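Local coordinates for protein AceL NrdHF-1-1 Intein (Metagenome, PDB 6ZGQ) that is a linked, splice-inactive form of a naturally split class 3 intein, a self-excising protein-splicing element, at residues F66-K69 against R75-Y78. Residues are numbered along the deposited sequence; the frame is centred on the assembly and turned at random.
Sequences FDQK and RMIY
Two strands of the all-beta intein fold, 66-70 and 75-80, face each other across the protein core through Phe-66, Gln-68 and Met-76. They belong to different sheets: CA atoms of Gln-68 and Met-76 stand 9.2 Å apart, too far for direct backbone pairing, so side chains and one water bridge the gap. Met-76 supplies the apolar link. Its chain turns at both chi2 (-56°) and chi3 (-72°), which brings CE toward strand 66-70 although the CB bond does not point there. Met-76 CE lies 3.9 Å from Phe-66 CZ and close to the ring plane, hence an edge contact rather than packing on a face. Met-76 CE also sits 3.4 Å from Gln-68 OE1, where the two side chains run past each other in opposite directions. Gln-68 is extended beyond CG (chi2 -169°), and this reach carries its amide into the space between the strands. There the water is placed to donate to Gln-68 OE1 (3.1 Å), though it may share its protons with other acceptors, and it accepts a hydrogen bond from Ile-77 N at 2.9 Å, probably linking the Gln-68 side chain to the Ile-77 backbone. The buried amide is gripped further by strand 150-154: OE1 bonds to Thr-153 OG1, and NE2 to Ser-151 OG and Val-152 O, which should restrict its rotation. Within its own sheet, Gln-68 is backbone hydrogen-bonded to Phe-61 of strand 57-63; Met-76 pairs with Cys-87 of strand 83-88. Phe-100, on strand 98-104, stacks with Phe-66 and touches Met-76, while Phe-61 packs against both side chains.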
loop_
_atom_site.group_PDB
_atom_site.type_symbol
_atom_site.label_atom_id
_atom_site.label_comp_id
_atom_site.label_asym_id
_atom_site.label_seq_id
_atom_site.Cartn_x
_atom_site.Cartn_y
_atom_site.Cartn_z
ATOM N N PHE A 66 3.775 6.891 8.019
ATOM C CA PHE A 66 3.797 5.967 6.867
ATOM C C PHE A 66 4.573 4.694 7.267
ATOM O O PHE A 66 5.729 4.774 7.714
ATOM C CB PHE A 66 4.443 6.665 5.652
ATOM C CG PHE A 66 4.351 5.891 4.360
ATOM C CD1 PHE A 66 3.183 5.884 3.616
ATOM C CD2 PHE A 66 5.447 5.192 3.878
ATOM C CE1 PHE A 66 3.105 5.178 2.429
ATOM C CE2 PHE A 66 5.376 4.480 2.694
ATOM C CZ PHE A 66 4.200 4.467 1.970
ATOM N N ASP A 67 3.922 3.536 7.148
ATOM C CA ASP A 67 4.582 2.227 7.335
ATOM C C ASP A 67 3.976 1.218 6.363
ATOM O O ASP A 67 2.775 0.944 6.455
ATOM C CB ASP A 67 4.435 1.718 8.776
ATOM C CG ASP A 67 5.423 0.604 9.119
ATOM O OD1 ASP A 67 5.356 -0.479 8.499
ATOM O OD2 ASP A 67 6.274 0.824 10.001
ATOM N N GLN A 68 4.800 0.705 5.439
ATOM C CA GLN A 68 4.424 -0.372 4.508
ATOM C C GLN A 68 5.550 -1.422 4.478
ATOM O O GLN A 68 6.735 -1.057 4.490
ATOM C CB GLN A 68 4.126 0.196 3.112
ATOM C CG GLN A 68 2.929 1.140 3.120
ATOM C CD GLN A 68 2.434 1.533 1.746
ATOM O OE1 GLN A 68 2.960 1.102 0.717
ATOM N NE2 GLN A 68 1.403 2.367 1.726
ATOM N N LYS A 69 5.153 -2.699 4.508
ATOM C CA LYS A 69 6.050 -3.855 4.421
ATOM C C LYS A 69 5.616 -4.632 3.168
ATOM O O LYS A 69 4.532 -5.229 3.150
ATOM C CB LYS A 69 5.962 -4.684 5.715
ATOM C CG LYS A 69 6.396 -3.904 6.956
ATOM C CD LYS A 69 6.350 -4.733 8.231
ATOM C CE LYS A 69 6.540 -3.877 9.474
ATOM N NZ LYS A 69 5.264 -3.248 9.917
ATOM N N ARG A 75 4.138 -2.390 -6.118
ATOM C CA ARG A 75 3.997 -1.043 -6.677
ATOM C C ARG A 75 3.814 -0.045 -5.524
ATOM O O ARG A 75 2.836 -0.148 -4.767
ATOM C CB ARG A 75 2.826 -0.994 -7.673
ATOM C CG ARG A 75 3.090 -1.787 -8.951
ATOM C CD ARG A 75 1.835 -2.014 -9.776
ATOM N NE ARG A 75 1.249 -0.754 -10.250
ATOM C CZ ARG A 75 0.116 -0.201 -9.804
ATOM N NH1 ARG A 75 -0.613 -0.776 -8.859
ATOM N NH2 ARG A 75 -0.301 0.950 -10.315
ATOM N N MET A 76 4.789 0.858 -5.354
ATOM C CA MET A 76 4.683 1.977 -4.411
ATOM C C MET A 76 4.014 3.129 -5.152
ATOM O O MET A 76 4.326 3.346 -6.329
ATOM C CB MET A 76 6.060 2.391 -3.886
ATOM C CG MET A 76 6.776 1.281 -3.134
ATOM S SD MET A 76 5.798 0.652 -1.757
ATOM C CE MET A 76 5.923 2.028 -0.615
ATOM N N ILE A 77 3.075 3.799 -4.475
ATOM C CA ILE A 77 2.248 4.878 -5.032
ATOM C C ILE A 77 2.665 6.167 -4.321
ATOM O O ILE A 77 2.729 6.199 -3.085
ATOM C CB ILE A 77 0.737 4.574 -4.839
ATOM C CG1 ILE A 77 0.358 3.243 -5.517
ATOM C CG2 ILE A 77 -0.139 5.709 -5.358
ATOM C CD1 ILE A 77 0.531 3.207 -7.025
ATOM N N TYR A 78 3.012 7.188 -5.108
ATOM C CA TYR A 78 3.431 8.491 -4.587
ATOM C C TYR A 78 2.876 9.565 -5.517
ATOM O O TYR A 78 2.479 9.237 -6.645
ATOM C CB TYR A 78 4.961 8.556 -4.468
ATOM C CG TYR A 78 5.718 8.358 -5.759
ATOM C CD1 TYR A 78 6.026 7.085 -6.217
ATOM C CD2 TYR A 78 6.141 9.444 -6.512
ATOM C CE1 TYR A 78 6.728 6.901 -7.395
ATOM C CE2 TYR A 78 6.840 9.272 -7.694
ATOM C CZ TYR A 78 7.134 7.995 -8.129
ATOM O OH TYR A 78 7.826 7.805 -9.298
HETATM O O HOH W 1 2.671 3.084 -1.666
#